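Local coordinates for surface protein R28 (Streptococcus pyogenes, PDB 6S5Z) that is anchored to the bacterial cell wall as a repeat-containing surface protein, of which this Rib domain, implicated in infection, probably serves as a structural module, at residues N39-W44 with E63-D68. Numbering follows the deposited sequence.
Sequences NSTYNW and EVHYPD
With CG of Asn-43 in the crowded position between its backbone N and carbonyl carbon (chi1 62°), the amide reaches over to the adjacent strand, to Glu-63 on the same face. CG of Glu-63 and CG of His-65 (chi1 -72°) each stand anti to their carbonyl carbon, which sets the imidazole beside Glu-63 OE1. Asn-43 ND2 meets Glu-63 OE1 at 3.0 Å, in the plane of the amide but from above that of the carboxylate, the planes 83° apart. The same oxygen accepts His-65 NE2 at 2.9 Å on its anti lone pair, so two donors grip OE1, and the bond from NE2 helps set the ring's rotation and probably raises its basicity. Salt-bridged to Lys-45, OE2 ties down the other end of the carboxylate, while a bond from Asn-43 ND2 to Trp-44 O helps fix the amide. On the face bearing Tyr-42 and Val-64, both valine methyls, CG1 and CG2, lie 3.7 Å from Tyr-42 CE2, the side chains running alongside. Paired backbone bonds link Thr-41 with His-65, the straighter from His-65 N to Thr-41 O at 2.8 Å, and Asn-43 with Glu-63. Just beyond Thr-41 and His-65, a water donates to Asn-39 O and His-65 O. Strand 41-44, at the sheet's edge, thus joins the end of strand 56-65 in an antiparallel beta hairpin of the immunoglobulin-like Rib domain.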
ATOM      1  N   ASN A  39      -3.949 -13.639  -4.444  1.00 12.58           N
ATOM      2  CA  ASN A  39      -3.918 -13.146  -5.814  1.00 14.90           C
ATOM      3  C   ASN A  39      -4.292 -11.668  -5.932  1.00 11.59           C
ATOM      4  O   ASN A  39      -4.363 -11.155  -7.048  1.00 17.17           O
ATOM      5  CB  ASN A  39      -4.863 -13.959  -6.686  1.00 16.64           C
ATOM      6  CG  ASN A  39      -4.325 -15.328  -6.997  1.00 13.27           C
ATOM      7  OD1 ASN A  39      -3.135 -15.612  -6.784  1.00 14.73           O
ATOM      8  ND2 ASN A  39      -5.190 -16.188  -7.515  1.00 13.38           N
ATOM      9  N   SER A  40      -4.494 -10.968  -4.817  1.00 10.70           N
ATOM     10  CA  SER A  40      -4.595  -9.514  -4.888  1.00  9.75           C
ATOM     11  C   SER A  40      -3.306  -8.939  -5.455  1.00 12.36           C
ATOM     12  O   SER A  40      -2.223  -9.465  -5.230  1.00  8.95           O
ATOM     13  CB  SER A  40      -4.845  -8.928  -3.494  1.00  9.22           C
ATOM     14  OG  SER A  40      -5.961  -9.550  -2.876  1.00 15.58           O
ATOM     15  N   THR A  41      -3.411  -7.811  -6.152  1.00 15.75           N
ATOM     16  CA  THR A  41      -2.219  -7.117  -6.608  1.00 15.41           C
ATOM     17  C   THR A  41      -2.162  -5.747  -5.946  1.00 12.04           C
ATOM     18  O   THR A  41      -3.189  -5.185  -5.574  1.00 13.74           O
ATOM     19  CB  THR A  41      -2.172  -7.002  -8.154  1.00 17.14           C
ATOM     20  OG1 THR A  41      -3.237  -6.171  -8.634  1.00 18.82           O
ATOM     21  CG2 THR A  41      -2.286  -8.383  -8.805  1.00 20.88           C
ATOM     22  N   TYR A  42      -0.949  -5.217  -5.786  1.00  8.26           N
ATOM     23  CA  TYR A  42      -0.716  -3.976  -5.051  1.00  8.37           C
ATOM     24  C   TYR A  42       0.063  -3.023  -5.938  1.00  8.80           C
ATOM     25  O   TYR A  42       1.041  -3.428  -6.573  1.00 12.60           O
ATOM     26  CB  TYR A  42       0.071  -4.246  -3.762  1.00 15.39           C
ATOM     27  CG  TYR A  42      -0.595  -5.261  -2.844  1.00 11.63           C
ATOM     28  CD1 TYR A  42      -0.472  -6.640  -3.066  1.00 12.58           C
ATOM     29  CD2 TYR A  42      -1.363  -4.846  -1.764  1.00  7.73           C
ATOM     30  CE1 TYR A  42      -1.096  -7.564  -2.217  1.00 10.07           C
ATOM     31  CE2 TYR A  42      -1.977  -5.755  -0.928  1.00 13.03           C
ATOM     32  CZ  TYR A  42      -1.839  -7.106  -1.149  1.00 10.54           C
ATOM     33  OH  TYR A  42      -2.470  -7.981  -0.282  1.00 15.47           O
ATOM     34  N   ASN A  43      -0.362  -1.760  -5.974  1.00 11.97           N
ATOM     35  CA  ASN A  43       0.368  -0.753  -6.731  1.00 14.28           C
ATOM     36  C   ASN A  43       0.167   0.583  -6.050  1.00 14.58           C
ATOM     37  O   ASN A  43      -0.788   0.774  -5.299  1.00 11.14           O
ATOM     38  CB  ASN A  43      -0.093  -0.669  -8.185  1.00 14.83           C
ATOM     39  CG  ASN A  43      -1.544  -0.259  -8.310  1.00 17.94           C
ATOM     40  OD1 ASN A  43      -2.431  -1.104  -8.302  1.00 16.94           O
ATOM     41  ND2 ASN A  43      -1.796   1.050  -8.421  1.00 17.12           N
ATOM     42  N   TRP A  44       1.079   1.508  -6.325  1.00 11.75           N
ATOM     43  CA  TRP A  44       0.914   2.864  -5.831  1.00  9.79           C
ATOM     44  C   TRP A  44      -0.158   3.586  -6.629  1.00 10.82           C
ATOM     45  O   TRP A  44      -0.177   3.533  -7.863  1.00 10.88           O
ATOM     46  CB  TRP A  44       2.237   3.642  -5.912  1.00 14.68           C
ATOM     47  CG  TRP A  44       3.290   3.103  -5.010  1.00  7.56           C
ATOM     48  CD1 TRP A  44       4.414   2.420  -5.364  1.00  7.38           C
ATOM     49  CD2 TRP A  44       3.295   3.172  -3.578  1.00  9.28           C
ATOM     50  NE1 TRP A  44       5.127   2.065  -4.237  1.00 10.18           N
ATOM     51  CE2 TRP A  44       4.459   2.517  -3.132  1.00 12.60           C
ATOM     52  CE3 TRP A  44       2.424   3.729  -2.633  1.00 13.49           C
ATOM     53  CZ2 TRP A  44       4.778   2.402  -1.776  1.00 11.60           C
ATOM     54  CZ3 TRP A  44       2.743   3.621  -1.299  1.00  9.64           C
ATOM     55  CH2 TRP A  44       3.907   2.958  -0.879  1.00 11.42           C
ATOM     56  N   GLU A  63      -3.108   1.075  -3.671  1.00 13.31           N
ATOM     57  CA  GLU A  63      -4.312   0.449  -4.187  1.00 14.04           C
ATOM     58  C   GLU A  63      -4.186  -1.062  -4.048  1.00 15.57           C
ATOM     59  O   GLU A  63      -3.224  -1.657  -4.551  1.00 11.09           O
ATOM     60  CB  GLU A  63      -4.540   0.799  -5.652  1.00 12.00           C
ATOM     61  CG  GLU A  63      -4.673   2.265  -5.910  1.00 15.56           C
ATOM     62  CD  GLU A  63      -4.865   2.548  -7.400  1.00 18.12           C
ATOM     63  OE1 GLU A  63      -4.726   1.612  -8.226  1.00 14.80           O
ATOM     64  OE2 GLU A  63      -5.159   3.708  -7.732  1.00 15.29           O
ATOM     65  N   VAL A  64      -5.161  -1.678  -3.391  1.00  9.23           N
ATOM     66  CA  VAL A  64      -5.234  -3.133  -3.277  1.00  9.13           C
ATOM     67  C   VAL A  64      -6.297  -3.614  -4.258  1.00 12.09           C
ATOM     68  O   VAL A  64      -7.480  -3.296  -4.104  1.00 13.74           O
ATOM     69  CB  VAL A  64      -5.550  -3.576  -1.839  1.00  8.93           C
ATOM     70  CG1 VAL A  64      -5.535  -5.095  -1.728  1.00 14.45           C
ATOM     71  CG2 VAL A  64      -4.524  -3.023  -0.920  1.00 10.89           C
ATOM     72  N   HIS A  65      -5.885  -4.355  -5.287  1.00 10.08           N
ATOM     73  CA  HIS A  65      -6.788  -4.803  -6.350  1.00 11.60           C
ATOM     74  C   HIS A  65      -7.192  -6.243  -6.061  1.00 16.16           C
ATOM     75  O   HIS A  65      -6.365  -7.149  -6.147  1.00 13.33           O
ATOM     76  CB  HIS A  65      -6.114  -4.704  -7.720  1.00 14.69           C
ATOM     77  CG  HIS A  65      -5.935  -3.301  -8.212  1.00 18.19           C
ATOM     78  ND1 HIS A  65      -6.736  -2.746  -9.186  1.00 17.39           N
ATOM     79  CD2 HIS A  65      -5.063  -2.333  -7.844  1.00 17.90           C
ATOM     80  CE1 HIS A  65      -6.359  -1.497  -9.404  1.00 17.79           C
ATOM     81  NE2 HIS A  65      -5.342  -1.224  -8.606  1.00 17.18           N
ATOM     82  N   TYR A  66      -8.461  -6.458  -5.793  1.00 13.49           N
ATOM     83  CA  TYR A  66      -8.939  -7.768  -5.396  1.00 12.09           C
ATOM     84  C   TYR A  66      -9.346  -8.575  -6.616  1.00 17.72           C
ATOM     85  O   TYR A  66      -9.557  -8.019  -7.700  1.00 18.06           O
ATOM     86  CB  TYR A  66     -10.124  -7.625  -4.456  1.00 17.64           C
ATOM     87  CG  TYR A  66      -9.790  -6.951  -3.167  1.00 13.53           C
ATOM     88  CD1 TYR A  66      -9.003  -7.585  -2.228  1.00 10.92           C
ATOM     89  CD2 TYR A  66     -10.280  -5.680  -2.874  1.00 15.33           C
ATOM     90  CE1 TYR A  66      -8.703  -6.981  -1.038  1.00 19.86           C
ATOM     91  CE2 TYR A  66      -9.986  -5.072  -1.678  1.00 16.60           C
ATOM     92  CZ  TYR A  66      -9.192  -5.724  -0.771  1.00 15.87           C
ATOM     93  OH  TYR A  66      -8.891  -5.124   0.421  1.00 21.17           O
ATOM     94  N   PRO A  67      -9.457  -9.898  -6.476  1.00 15.92           N
ATOM     95  CA  PRO A  67      -9.815 -10.726  -7.640  1.00 21.58           C
ATOM     96  C   PRO A  67     -11.167 -10.418  -8.251  1.00 23.73           C
ATOM     97  O   PRO A  67     -11.349 -10.686  -9.442  1.00 27.12           O
ATOM     98  CB  PRO A  67      -9.787 -12.158  -7.079  1.00 17.66           C
ATOM     99  CG  PRO A  67      -8.861 -12.077  -5.909  1.00 19.01           C
ATOM    100  CD  PRO A  67      -9.129 -10.722  -5.298  1.00 12.61           C
ATOM    101  N   ASP A  68     -12.112  -9.839  -7.517  1.00 23.07           N
ATOM    102  CA  ASP A  68     -13.413  -9.570  -8.115  1.00 22.39           C
ATOM    103  C   ASP A  68     -13.451  -8.216  -8.786  1.00 24.84           C
ATOM    104  O   ASP A  68     -14.517  -7.789  -9.243  1.00 22.84           O
ATOM    105  CB  ASP A  68     -14.541  -9.682  -7.075  1.00 24.75           C
ATOM    106  CG  ASP A  68     -14.550  -8.541  -6.075  1.00 24.83           C
ATOM    107  OD1 ASP A  68     -13.605  -7.733  -6.054  1.00 24.47           O
ATOM    108  OD2 ASP A  68     -15.514  -8.458  -5.285  1.00 27.49           O
TER
HETATM  109  O   HOH W   1      -6.409  -9.499  -7.840  1.00 24.66           O